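Local coordinates for beta-agarase D (Zobellia galactanivorans, PDB 4ASM), which hydrolyses the beta-1,4 linkages of agarose at random points along the chain, retaining the anomeric configuration, through its family GH16 catalytic domain, at residues Val46-Asn51 with Asn82-Ser87; Ile321-Glu326 with Asp354-Tyr359. One frame throughout, in Å; residues are numbered along the deposited sequence.

Interaction 1: residues Val46-Asn51 with Asn82-Ser87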
ATOM      1  N   VAL A  46      14.796   3.439 -16.949  1.00 10.04           N
ATOM      2  CA  VAL A  46      15.709   4.519 -16.598  1.00 10.58           C
ATOM      3  C   VAL A  46      15.545   4.951 -15.139  1.00 10.57           C
ATOM      4  O   VAL A  46      14.483   4.751 -14.516  1.00 10.43           O
ATOM      5  CB  VAL A  46      15.506   5.771 -17.505  1.00 10.33           C
ATOM      6  CG1 VAL A  46      15.732   5.449 -18.977  1.00 12.05           C
ATOM      7  CG2 VAL A  46      14.110   6.364 -17.291  1.00 11.34           C
ATOM      8  N   ASP A  47      16.589   5.567 -14.611  1.00 10.57           N
ATOM      9  CA  ASP A  47      16.524   6.253 -13.338  1.00 10.40           C
ATOM     10  C   ASP A  47      16.001   7.656 -13.598  1.00 10.57           C
ATOM     11  O   ASP A  47      16.224   8.226 -14.682  1.00 12.15           O
ATOM     12  CB  ASP A  47      17.921   6.390 -12.717  1.00 10.46           C
ATOM     13  CG  ASP A  47      18.526   5.066 -12.290  1.00 12.16           C
ATOM     14  OD1 ASP A  47      17.799   4.067 -12.063  1.00 12.14           O
ATOM     15  OD2 ASP A  47      19.773   5.027 -12.152  1.00 17.38           O
ATOM     16  N   PHE A  48      15.348   8.241 -12.603  1.00 10.21           N
ATOM     17  CA  PHE A  48      14.905   9.629 -12.707  1.00  9.67           C
ATOM     18  C   PHE A  48      14.921  10.343 -11.368  1.00 10.21           C
ATOM     19  O   PHE A  48      15.010   9.722 -10.313  1.00  9.51           O
ATOM     20  CB  PHE A  48      13.549   9.768 -13.432  1.00  9.92           C
ATOM     21  CG  PHE A  48      12.371   9.124 -12.724  1.00  8.49           C
ATOM     22  CD1 PHE A  48      11.618   9.864 -11.830  1.00  8.77           C
ATOM     23  CD2 PHE A  48      11.984   7.814 -13.005  1.00  8.91           C
ATOM     24  CE1 PHE A  48      10.486   9.319 -11.184  1.00  8.42           C
ATOM     25  CE2 PHE A  48      10.857   7.262 -12.364  1.00  7.83           C
ATOM     26  CZ  PHE A  48      10.120   8.022 -11.450  1.00  8.74           C
ATOM     27  N   GLY A  49      14.882  11.667 -11.435  1.00 10.11           N
ATOM     28  CA  GLY A  49      14.944  12.536 -10.275  1.00 10.61           C
ATOM     29  C   GLY A  49      15.268  13.958 -10.695  1.00 11.16           C
ATOM     30  O   GLY A  49      15.438  14.233 -11.883  1.00 11.59           O
ATOM     31  N   PRO A  50      15.344  14.863  -9.721  1.00 12.54           N
ATOM     32  CA  PRO A  50      15.642  16.276 -10.005  1.00 13.50           C
ATOM     33  C   PRO A  50      17.106  16.446 -10.372  1.00 15.87           C
ATOM     34  O   PRO A  50      17.943  15.643  -9.955  1.00 15.62           O
ATOM     35  CB  PRO A  50      15.378  16.964  -8.669  1.00 13.61           C
ATOM     36  CG  PRO A  50      15.613  15.868  -7.631  1.00 12.94           C
ATOM     37  CD  PRO A  50      15.153  14.600  -8.282  1.00 12.51           C
ATOM     38  N   ASN A  51      17.420  17.486 -11.138  1.00 17.89           N
ATOM     39  CA  ASN A  51      18.819  17.771 -11.504  1.00 20.31           C
ATOM     40  C   ASN A  51      19.559  16.487 -11.905  1.00 21.05           C
ATOM     41  O   ASN A  51      19.095  15.748 -12.775  1.00 21.32           O
ATOM     42  CB  ASN A  51      19.534  18.476 -10.345  1.00 21.23           C
ATOM     43  CG  ASN A  51      20.565  19.501 -10.820  1.00 24.73           C
ATOM     44  OD1 ASN A  51      21.492  19.172 -11.560  1.00 29.12           O
ATOM     45  ND2 ASN A  51      20.410  20.746 -10.370  1.00 29.62           N
ATOM     46  N   ASN A  82       6.553   3.324 -19.755  1.00  6.97           N
ATOM     47  CA  ASN A  82       6.166   4.667 -20.213  1.00  7.15           C
ATOM     48  C   ASN A  82       4.890   5.220 -19.573  1.00  7.41           C
ATOM     49  O   ASN A  82       4.391   6.270 -19.996  1.00  8.31           O
ATOM     50  CB  ASN A  82       6.114   4.768 -21.750  1.00  6.64           C
ATOM     51  CG  ASN A  82       4.908   4.089 -22.339  1.00  9.15           C
ATOM     52  OD1 ASN A  82       4.108   3.458 -21.631  1.00  8.92           O
ATOM     53  ND2 ASN A  82       4.755   4.211 -23.651  1.00 11.50           N
ATOM     54  N   HIS A  83       4.373   4.512 -18.564  1.00  6.30           N
ATOM     55  CA  HIS A  83       3.196   4.981 -17.799  1.00  6.49           C
ATOM     56  C   HIS A  83       3.595   5.678 -16.493  1.00  6.37           C
ATOM     57  O   HIS A  83       2.874   5.636 -15.504  1.00  6.03           O
ATOM     58  CB  HIS A  83       2.222   3.811 -17.551  1.00  6.16           C
ATOM     59  CG  HIS A  83       1.371   3.483 -18.736  1.00  5.89           C
ATOM     60  ND1 HIS A  83       1.861   3.465 -20.029  1.00  7.77           N
ATOM     61  CD2 HIS A  83       0.042   3.243 -18.830  1.00  5.08           C
ATOM     62  CE1 HIS A  83       0.870   3.186 -20.862  1.00  8.26           C
ATOM     63  NE2 HIS A  83      -0.241   3.044 -20.161  1.00  7.49           N
ATOM     64  N   VAL A  84       4.739   6.360 -16.529  1.00  6.80           N
ATOM     65  CA  VAL A  84       5.334   7.050 -15.390  1.00  6.71           C
ATOM     66  C   VAL A  84       5.907   8.350 -15.924  1.00  7.42           C
ATOM     67  O   VAL A  84       6.610   8.345 -16.928  1.00  7.36           O
ATOM     68  CB  VAL A  84       6.533   6.238 -14.820  1.00  7.39           C
ATOM     69  CG1 VAL A  84       7.240   7.028 -13.725  1.00  6.51           C
ATOM     70  CG2 VAL A  84       6.085   4.859 -14.313  1.00  7.13           C
ATOM     71  N   ALA A  85       5.571   9.459 -15.274  1.00  7.03           N
ATOM     72  CA  ALA A  85       6.188  10.753 -15.617  1.00  7.63           C
ATOM     73  C   ALA A  85       6.207  11.645 -14.379  1.00  7.38           C
ATOM     74  O   ALA A  85       5.501  11.394 -13.395  1.00  7.00           O
ATOM     75  CB  ALA A  85       5.406  11.425 -16.728  1.00  7.25           C
ATOM     76  N   VAL A  86       7.029  12.691 -14.418  1.00  7.96           N
ATOM     77  CA  VAL A  86       6.961  13.720 -13.389  1.00  7.99           C
ATOM     78  C   VAL A  86       6.767  15.024 -14.138  1.00  9.21           C
ATOM     79  O   VAL A  86       7.534  15.325 -15.052  1.00  9.73           O
ATOM     80  CB  VAL A  86       8.220  13.750 -12.482  1.00  7.39           C
ATOM     81  CG1 VAL A  86       8.087  14.785 -11.361  1.00  8.35           C
ATOM     82  CG2 VAL A  86       8.450  12.359 -11.894  1.00  7.43           C
ATOM     83  N   SER A  87       5.723  15.769 -13.766  1.00  9.45           N
ATOM     84  CA  SER A  87       5.416  17.064 -14.396  1.00 10.76           C
ATOM     85  C   SER A  87       4.315  17.770 -13.645  1.00 10.49           C
ATOM     86  O   SER A  87       3.496  17.134 -12.978  1.00 10.84           O
ATOM     87  CB  SER A  87       5.030  16.914 -15.878  1.00 11.78           C
ATOM     88  OG  SER A  87       3.872  16.119 -16.012  1.00 15.34           O
TER
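The aromatic ring of F48 reaches across to two valines of strand 84-87 and rests against one methyl group from each. Its CE1 lies 3.7 Å from V86 CG2, and its CZ lies 3.8 Å from V84 CG1. V86 CG2 lies against the CD1-CE1 side of the ring and V84 CG1 against CZ and CE2. The side chains of F48 and V84 run at about a right angle, and V86 is met at a slant. V84 and V86 can serve one ring because they alternate with A85, whose methyl points away from F48. Both valines hold nearly the same rotamer, yet different branches do the touching: CG1 of V84, trans to its backbone N (chi1 174°), and CG2 of V86, trans to its carbonyl carbon. Were the ring cut back to an alanine here, V84 CG1 and V86 CG2 would probably lose their shared partner and a gap would open between the segments. Beyond this first shell, F48 stacks on F39, its ring meets that of W56 with the planes about 20° apart, and I123 touches both F48 and V84. This is buried apolar packing toward the periphery of the GH16 beta-sandwich, and 82-87 belongs to a run that probably binds substrate. Strand 47-48, paired with 56-57, thus packs against 84-87, paired with 90-96; strand 112-125 supplies I123 and pairs with both 56-57 and 90-96.

Interaction 2: residues Ile321-Glu326 with Asp354-Tyr359. With CA (calcium ion), chain B; IMD (imidazole), chain C.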
ATOM      1  N   ILE A 321      10.725   1.305  -1.498  1.00  5.25           N
ATOM      2  CA  ILE A 321       9.495   2.104  -1.653  1.00  4.77           C
ATOM      3  C   ILE A 321       9.015   1.948  -3.089  1.00  5.25           C
ATOM      4  O   ILE A 321       9.778   2.211  -4.034  1.00  5.61           O
ATOM      5  CB  ILE A 321       9.711   3.605  -1.387  1.00  5.14           C
ATOM      6  CG1 ILE A 321      10.276   3.849   0.004  1.00  5.54           C
ATOM      7  CG2 ILE A 321       8.383   4.364  -1.565  1.00  6.48           C
ATOM      8  CD1 ILE A 321      10.890   5.245   0.172  1.00  9.41           C
ATOM      9  N   ILE A 322       7.767   1.510  -3.237  1.00  5.04           N
ATOM     10  CA  ILE A 322       7.149   1.303  -4.542  1.00  5.50           C
ATOM     11  C   ILE A 322       5.862   2.120  -4.631  1.00  5.12           C
ATOM     12  O   ILE A 322       5.069   2.188  -3.681  1.00  5.27           O
ATOM     13  CB  ILE A 322       6.828  -0.196  -4.768  1.00  5.37           C
ATOM     14  CG1 ILE A 322       8.141  -1.024  -4.696  1.00  6.03           C
ATOM     15  CG2 ILE A 322       6.103  -0.394  -6.093  1.00  6.98           C
ATOM     16  CD1 ILE A 322       7.964  -2.522  -4.711  1.00  6.84           C
ATOM     17  N   ILE A 323       5.674   2.791  -5.763  1.00  4.75           N
ATOM     18  CA  ILE A 323       4.401   3.457  -6.030  1.00  5.02           C
ATOM     19  C   ILE A 323       3.898   2.894  -7.326  1.00  4.57           C
ATOM     20  O   ILE A 323       4.654   2.791  -8.299  1.00  5.02           O
ATOM     21  CB  ILE A 323       4.553   4.994  -6.107  1.00  4.44           C
ATOM     22  CG1 ILE A 323       5.119   5.519  -4.790  1.00  5.29           C
ATOM     23  CG2 ILE A 323       3.179   5.625  -6.429  1.00  4.66           C
ATOM     24  CD1 ILE A 323       5.417   7.014  -4.811  1.00  6.11           C
ATOM     25  N   ASN A 324       2.623   2.509  -7.369  1.00  4.96           N
ATOM     26  CA  ASN A 324       2.086   1.946  -8.605  1.00  4.97           C
ATOM     27  C   ASN A 324       0.570   2.008  -8.694  1.00  5.48           C
ATOM     28  O   ASN A 324      -0.096   2.454  -7.764  1.00  4.99           O
ATOM     29  CB  ASN A 324       2.596   0.499  -8.860  1.00  5.52           C
ATOM     30  CG  ASN A 324       1.897  -0.563  -7.999  1.00  7.60           C
ATOM     31  OD1 ASN A 324       0.825  -0.336  -7.457  1.00  9.28           O
ATOM     32  ND2 ASN A 324       2.494  -1.743  -7.915  1.00  8.43           N
ATOM     33  N   VAL A 325       0.058   1.538  -9.824  1.00  5.43           N
ATOM     34  CA  VAL A 325      -1.355   1.286 -10.005  1.00  6.11           C
ATOM     35  C   VAL A 325      -1.483  -0.207 -10.347  1.00  6.42           C
ATOM     36  O   VAL A 325      -0.630  -0.757 -11.041  1.00  5.75           O
ATOM     37  CB  VAL A 325      -1.907   2.188 -11.134  1.00  7.41           C
ATOM     38  CG1 VAL A 325      -3.252   1.672 -11.698  1.00 10.33           C
ATOM     39  CG2 VAL A 325      -1.994   3.641 -10.615  1.00  7.80           C
ATOM     40  N   GLU A 326      -2.547  -0.855  -9.859  1.00  5.95           N
ATOM     41  CA  GLU A 326      -2.776  -2.285 -10.113  1.00  6.13           C
ATOM     42  C   GLU A 326      -4.219  -2.592 -10.422  1.00  6.16           C
ATOM     43  O   GLU A 326      -5.124  -2.043  -9.795  1.00  6.75           O
ATOM     44  CB  GLU A 326      -2.364  -3.139  -8.906  1.00  6.17           C
ATOM     45  CG  GLU A 326      -0.870  -3.120  -8.651  1.00  6.55           C
ATOM     46  CD  GLU A 326      -0.481  -3.881  -7.393  1.00  6.48           C
ATOM     47  OE1 GLU A 326      -1.350  -4.559  -6.784  1.00  6.79           O
ATOM     48  OE2 GLU A 326       0.715  -3.817  -7.023  1.00  7.90           O
ATOM     49  N   ASP A 354       1.927  14.448  -5.164  1.00  6.19           N
ATOM     50  CA  ASP A 354       2.544  15.761  -5.023  1.00  6.81           C
ATOM     51  C   ASP A 354       3.927  15.648  -4.394  1.00  7.18           C
ATOM     52  O   ASP A 354       4.878  16.319  -4.824  1.00  7.71           O
ATOM     53  CB  ASP A 354       1.605  16.614  -4.172  1.00  7.03           C
ATOM     54  CG  ASP A 354       2.044  18.071  -4.031  1.00  8.43           C
ATOM     55  OD1 ASP A 354       2.946  18.547  -4.768  1.00 10.06           O
ATOM     56  OD2 ASP A 354       1.457  18.748  -3.171  1.00 10.33           O
ATOM     57  N   TRP A 355       4.038  14.795  -3.380  1.00  6.85           N
ATOM     58  CA  TRP A 355       5.301  14.592  -2.689  1.00  6.47           C
ATOM     59  C   TRP A 355       5.268  13.337  -1.844  1.00  6.79           C
ATOM     60  O   TRP A 355       4.203  12.859  -1.457  1.00  6.33           O
ATOM     61  CB  TRP A 355       5.674  15.800  -1.827  1.00  7.21           C
ATOM     62  CG  TRP A 355       4.654  16.340  -0.844  1.00  6.84           C
ATOM     63  CD1 TRP A 355       3.933  17.491  -1.002  1.00  6.87           C
ATOM     64  CD2 TRP A 355       4.329  15.846   0.481  1.00  6.14           C
ATOM     65  NE1 TRP A 355       3.159  17.726   0.111  1.00  7.40           N
ATOM     66  CE2 TRP A 355       3.377  16.737   1.030  1.00  6.62           C
ATOM     67  CE3 TRP A 355       4.714  14.722   1.232  1.00  6.20           C
ATOM     68  CZ2 TRP A 355       2.820  16.555   2.308  1.00  7.01           C
ATOM     69  CZ3 TRP A 355       4.157  14.539   2.505  1.00  7.23           C
ATOM     70  CH2 TRP A 355       3.224  15.465   3.033  1.00  7.39           C
ATOM     71  N   ILE A 356       6.455  12.805  -1.575  1.00  6.18           N
ATOM     72  CA  ILE A 356       6.646  11.742  -0.611  1.00  6.38           C
ATOM     73  C   ILE A 356       7.876  12.087   0.222  1.00  6.43           C
ATOM     74  O   ILE A 356       8.944  12.404  -0.321  1.00  7.20           O
ATOM     75  CB  ILE A 356       6.733  10.346  -1.299  1.00  5.80           C
ATOM     76  CG1 ILE A 356       6.777   9.211  -0.262  1.00  6.39           C
ATOM     77  CG2 ILE A 356       7.896  10.291  -2.306  1.00  6.78           C
ATOM     78  CD1 ILE A 356       6.599   7.845  -0.885  1.00  6.91           C
ATOM     79  N   ARG A 357       7.709  12.046   1.539  1.00  6.36           N
ATOM     80  CA  ARG A 357       8.792  12.401   2.446  1.00  6.24           C
ATOM     81  C   ARG A 357       9.088  11.240   3.384  1.00  6.56           C
ATOM     82  O   ARG A 357       8.188  10.471   3.757  1.00  7.55           O
ATOM     83  CB  ARG A 357       8.439  13.673   3.237  1.00  6.60           C
ATOM     84  CG  ARG A 357       7.275  13.554   4.195  1.00  6.56           C
ATOM     85  CD  ARG A 357       6.947  14.936   4.764  1.00  6.33           C
ATOM     86  NE  ARG A 357       5.779  14.927   5.633  1.00  7.44           N
ATOM     87  CZ  ARG A 357       5.483  15.909   6.476  1.00  9.33           C
ATOM     88  NH1 ARG A 357       6.294  16.968   6.585  1.00  9.60           N
ATOM     89  NH2 ARG A 357       4.367  15.846   7.183  1.00  9.69           N
ATOM     90  N   VAL A 358      10.355  11.132   3.773  1.00  6.53           N
ATOM     91  CA  VAL A 358      10.833  10.028   4.586  1.00  7.14           C
ATOM     92  C   VAL A 358      11.657  10.637   5.707  1.00  7.81           C
ATOM     93  O   VAL A 358      12.560  11.440   5.437  1.00  8.22           O
ATOM     94  CB  VAL A 358      11.709   9.081   3.749  1.00  6.78           C
ATOM     95  CG1 VAL A 358      12.253   7.960   4.609  1.00  7.54           C
ATOM     96  CG2 VAL A 358      10.915   8.522   2.566  1.00  6.26           C
ATOM     97  N   TYR A 359      11.341  10.270   6.955  1.00  7.79           N
ATOM     98  CA  TYR A 359      12.104  10.725   8.129  1.00  8.51           C
ATOM     99  C   TYR A 359      12.532   9.552   8.998  1.00  8.76           C
ATOM    100  O   TYR A 359      11.904   8.487   8.998  1.00  9.05           O
ATOM    101  CB  TYR A 359      11.255  11.641   9.008  1.00  9.06           C
ATOM    102  CG  TYR A 359      10.785  12.924   8.380  1.00  8.34           C
ATOM    103  CD1 TYR A 359      11.546  14.102   8.451  1.00  8.87           C
ATOM    104  CD2 TYR A 359       9.539  12.988   7.751  1.00  7.81           C
ATOM    105  CE1 TYR A 359      11.079  15.292   7.870  1.00  8.64           C
ATOM    106  CE2 TYR A 359       9.071  14.151   7.190  1.00  9.14           C
ATOM    107  CZ  TYR A 359       9.836  15.313   7.246  1.00  8.79           C
ATOM    108  OH  TYR A 359       9.332  16.464   6.680  1.00  9.76           O
TER
HETATM  109 CA    CA B1359       5.092  18.615  -5.745  1.00  8.99          CA
HETATM  110  N1  IMD C1360       0.688  -4.416  -2.219  1.00 11.56           N
HETATM  111  C2  IMD C1360       1.095  -4.526  -3.495  1.00 11.00           C
HETATM  112  N3  IMD C1360       0.182  -3.925  -4.286  1.00 11.59           N
HETATM  113  C4  IMD C1360      -0.807  -3.422  -3.512  1.00 10.83           C
HETATM  114  C5  IMD C1360      -0.478  -3.736  -2.200  1.00 11.65           C
HETATM  115  O   HOH W   1       3.927  20.619  -6.462  1.00 13.14           O
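The beta-sandwich of the GH16 catalytic domain has its hydrophobic interior between facing strands, and a small part of it lies where strand 320-326 opposes strand 350-362. The two segments run antiparallel in direction, but their axes stay 11.1 Å apart, so side chains alone span the gap. I356 is central: its CD1 sits 4.0 Å from I321 CG2 and 4.2 Å from I323 CD1. I321 and I356 lie alongside each other, pointing opposite ways. With CG1 trans to the backbone N (chi1 -174°), I356 extends its terminal methyl to both isoleucines. I323 and I356 meet tip to tip, as do I321 and V358, whose CG2 is 4.1 Å from I321 CD1. At the far end of the first strand, E326, a probable substrate-binding residue, accepts a hydrogen bond from N324 ND2 on the anti side of OE2. Imidazole N3, likely from the crystallisation liquor, donates another to E326 OE2 (2.8 Å), and the imidazole is also hydrogen-bonded to E160, the probable nucleophile. A classic beta bulge sets D354 and W355 together opposite R138 of strand 133-140. D354 joins D9, D34, N36 and G89 around the calcium ion, which it binds through its backbone O at 2.5 Å and its OD1 at 2.4 Å.

Both segments of interaction 1 precede those of interaction 2 in the sequence, and all lie within the GH16 catalytic domain. Their centres are 13 Å apart and their nearest atoms about 7 Å, without touching. Strand 112-125 connects them: it pairs with 320-326 and contributes I123, which touches F48 and V84 and shares backbone hydrogen bonds with I323. Strand 90-96 is a second bridge, pairing with both 84-87 and 350-362, and its L91 touches V86 and I323 alike. Through L91 and I123 the two apolar clusters are joined, the first toward the periphery, the second in the sandwich interior. D354 of interaction 2 binds the calcium ion, and the side chain of V86 of interaction 1 lies about 7 Å from it.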